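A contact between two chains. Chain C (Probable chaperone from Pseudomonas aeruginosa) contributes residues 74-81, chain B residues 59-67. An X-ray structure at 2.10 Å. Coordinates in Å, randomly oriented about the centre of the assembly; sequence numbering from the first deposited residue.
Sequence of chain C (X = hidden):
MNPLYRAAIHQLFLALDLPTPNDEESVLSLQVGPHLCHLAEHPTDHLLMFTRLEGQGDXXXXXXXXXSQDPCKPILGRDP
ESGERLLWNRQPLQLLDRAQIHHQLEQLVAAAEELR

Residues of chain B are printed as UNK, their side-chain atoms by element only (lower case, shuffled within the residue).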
# COMPACT_ATOMS: atom_id res chain seq x y z
N PRO C 74 -3.72 7.78 -2.64
CA PRO C 74 -3.33 7.07 -3.86
C PRO C 74 -1.82 7.04 -4.08
O PRO C 74 -1.08 7.90 -3.58
CB PRO C 74 -4.01 7.89 -4.98
CG PRO C 74 -5.16 8.56 -4.31
CD PRO C 74 -4.65 8.89 -2.92
N ILE C 75 -1.40 6.04 -4.83
CA ILE C 75 -0.00 5.81 -5.16
C ILE C 75 0.11 5.94 -6.68
O ILE C 75 -0.82 5.56 -7.41
CB ILE C 75 0.43 4.41 -4.64
CG1 ILE C 75 0.44 4.44 -3.10
CG2 ILE C 75 1.81 3.99 -5.21
CD1 ILE C 75 0.62 3.11 -2.46
N LEU C 76 1.22 6.52 -7.17
CA LEU C 76 1.39 6.76 -8.61
C LEU C 76 2.45 5.82 -9.17
O LEU C 76 3.63 5.93 -8.83
CB LEU C 76 1.77 8.22 -8.88
CG LEU C 76 1.98 8.63 -10.36
CD1 LEU C 76 0.89 8.10 -11.26
CD2 LEU C 76 2.07 10.15 -10.53
N GLY C 77 2.02 4.88 -10.01
CA GLY C 77 2.93 3.90 -10.57
C GLY C 77 2.96 3.93 -12.09
O GLY C 77 2.30 4.76 -12.71
N ARG C 78 3.74 3.02 -12.68
CA ARG C 78 3.83 2.91 -14.14
C ARG C 78 3.89 1.45 -14.62
O ARG C 78 4.69 0.66 -14.12
CB ARG C 78 5.06 3.68 -14.65
CG ARG C 78 5.15 3.76 -16.18
CD ARG C 78 6.53 4.27 -16.63
NE ARG C 78 6.85 5.57 -16.04
CZ ARG C 78 6.54 6.74 -16.60
NH1 ARG C 78 5.89 6.77 -17.76
NH2 ARG C 78 6.87 7.89 -16.00
N ASP C 79 3.05 1.12 -15.60
CA ASP C 79 3.08 -0.20 -16.24
C ASP C 79 4.37 -0.34 -17.04
O ASP C 79 4.59 0.41 -18.00
CB ASP C 79 1.87 -0.34 -17.17
CG ASP C 79 1.66 -1.77 -17.67
OD1 ASP C 79 2.54 -2.64 -17.47
OD2 ASP C 79 0.60 -2.01 -18.29
N PRO C 80 5.24 -1.29 -16.66
CA PRO C 80 6.57 -1.45 -17.25
C PRO C 80 6.56 -1.78 -18.74
O PRO C 80 7.50 -1.42 -19.46
CB PRO C 80 7.17 -2.63 -16.47
CG PRO C 80 5.97 -3.41 -16.02
CD PRO C 80 4.95 -2.36 -15.68
N GLU C 81 5.52 -2.47 -19.20
CA GLU C 81 5.46 -2.89 -20.60
C GLU C 81 4.39 -2.11 -21.37
O GLU C 81 3.82 -2.60 -22.35
CB GLU C 81 5.23 -4.40 -20.70
CG GLU C 81 5.94 -5.07 -21.89
CD GLU C 81 6.20 -6.56 -21.66
OE1 GLU C 81 5.62 -7.14 -20.72
OE2 GLU C 81 7.00 -7.13 -22.43
N UNK B 59 11.45 6.51 -6.95
CA UNK B 59 10.30 6.90 -6.12
C UNK B 59 9.21 7.61 -6.91
O UNK B 59 8.22 8.05 -6.33
c UNK B 59 10.74 7.76 -4.95
N UNK B 60 9.38 7.72 -8.22
CA UNK B 60 8.40 8.45 -9.02
C UNK B 60 7.33 7.50 -9.55
O UNK B 60 7.01 6.48 -8.90
c UNK B 60 10.34 9.94 -9.67
o UNK B 60 9.47 8.38 -11.23
c UNK B 60 9.09 9.26 -10.18
N UNK B 61 6.75 7.81 -10.71
CA UNK B 61 5.81 6.90 -11.35
C UNK B 61 6.58 5.73 -11.96
O UNK B 61 7.05 5.80 -13.10
c UNK B 61 4.99 7.63 -12.43
N UNK B 62 6.72 4.65 -11.20
CA UNK B 62 7.50 3.52 -11.68
C UNK B 62 6.89 2.17 -11.38
O UNK B 62 5.81 2.07 -10.77
o UNK B 62 8.28 2.85 -8.85
n UNK B 62 9.07 4.93 -9.10
c UNK B 62 8.73 3.74 -9.57
c UNK B 62 8.86 3.55 -11.03
N UNK B 63 7.62 1.13 -11.78
CA UNK B 63 7.18 -0.25 -11.67
C UNK B 63 7.07 -0.65 -10.20
O UNK B 63 6.14 -1.36 -9.81
o UNK B 63 8.47 -4.76 -13.21
c UNK B 63 8.14 -1.17 -12.43
c UNK B 63 7.68 -2.62 -12.51
o UNK B 63 9.71 -3.01 -13.71
c UNK B 63 8.69 -3.53 -13.20
N UNK B 64 8.01 -0.20 -9.38
CA UNK B 64 7.96 -0.51 -7.96
C UNK B 64 6.68 0.05 -7.34
O UNK B 64 6.09 -0.56 -6.44
c UNK B 64 9.43 -1.85 -5.60
c UNK B 64 9.27 -0.35 -5.77
c UNK B 64 9.19 0.06 -7.24
n UNK B 64 8.50 -2.47 -4.87
o UNK B 64 10.36 -2.45 -6.14
N UNK B 65 6.23 1.19 -7.85
CA UNK B 65 5.05 1.86 -7.29
C UNK B 65 3.72 1.52 -7.97
O UNK B 65 2.69 2.16 -7.72
c UNK B 65 6.38 3.73 -6.22
c UNK B 65 5.30 3.38 -7.23
o UNK B 65 6.50 3.06 -5.19
n UNK B 65 7.19 4.74 -6.51
N UNK B 66 3.76 0.49 -8.81
CA UNK B 66 2.54 -0.08 -9.38
C UNK B 66 2.09 -1.25 -8.52
O UNK B 66 2.92 -2.02 -8.01
c UNK B 66 2.00 -1.51 -12.98
c UNK B 66 2.81 -0.57 -10.81
c UNK B 66 0.55 0.03 -11.64
c UNK B 66 1.59 -1.08 -11.58
N UNK B 67 0.78 -1.39 -8.35
CA UNK B 67 0.24 -2.49 -7.57
C UNK B 67 0.57 -3.84 -8.23
O UNK B 67 0.73 -3.91 -9.45
c UNK B 67 -3.03 -3.40 -10.63
c UNK B 67 -1.28 -2.33 -7.42
c UNK B 67 -2.39 -1.05 -9.29
c UNK B 67 -2.02 -2.28 -8.74
c UNK B 67 -2.35 -3.44 -9.41
c UNK B 67 -3.08 -0.99 -10.50
c UNK B 67 -3.40 -2.17 -11.17

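Position 59 carries a single side-chain carbon; its CB lies 8.3 Å from O of L76(C), out of contact: A59(B). At position 60 the first side-chain carbon bears one oxygen and one carbon, the branched pattern of threonine. CA-to-CB points away from chain C, but the backbone O of T60(B) lies 3.4 Å from O of L76(C), two acceptors that cannot bond each other.

Position 61 again has one carbon, and this CB lies 3.8 Å from CG of L76(C), an apolar contact, so it is alanine. The CA of A61(B) approaches O of L76(C) at 3.5 Å with a nearly linear angle of 174° at the hydrogen. Its carbonyl O accepts a hydrogen bond from NE of R78(C) at 3.0 Å (142°), at the edge of the guanidinium and near its plane.

Position 62 shows two carbons, the second bearing one oxygen and one nitrogen: asparagine. The side chain starts away from chain C, whereas the backbone O of N62(B) accepts a hydrogen bond from N of R78(C) at 3.0 Å (150°).

Position 63 has an unbranched run of three carbons ending in two oxygens, the third carbon lying 3.7 Å from CB of P80(C), hence E63(B). Position 64 also has three carbons, but the last carries one oxygen and one nitrogen. This is Q64(B), which makes no contact with the stretch of chain C.

Position 65 has two carbons, the second bearing oxygen and nitrogen, and CB sits 3.4 Å from O of L76(C): N65(B). Its ND2 donates to O of T60(B) at 3.0 Å (170°), while its N donates to OD1 of N62(B) at 2.8 Å (135°), so the loop is braced from within.

Position 66 has four carbons forked at the second, one terminal carbon lying 3.7 Å from CA of D79(C) and 4.1 Å from CD of P80(C): L66(B). Position 67 has one carbon followed by a six-carbon ring; the nearest atom of its ring, a carbon next to the attachment point, stays 7.0 Å from O of I75(C), so it does not touch the stretch 74-81: F67(B).

The contact works by fitting a strand, 75-78 of chain C, against an irregular loop containing a type I turn from E63(B) to L66(B). Two hydrogen bonds, both donated by R78(C), anchor it to consecutive carbonyls. Close packing at G77(C) depends on its bare CA, 3.3 Å from O of N65(B): an ideal CB there would fall 2.4 Å from that same O of N65(B), a clash. Apolar contacts by A61(B) and L66(B) supplement this backbone fit, and 509 Å² is buried in total.

Chain B 59-67: ATANEQNLF
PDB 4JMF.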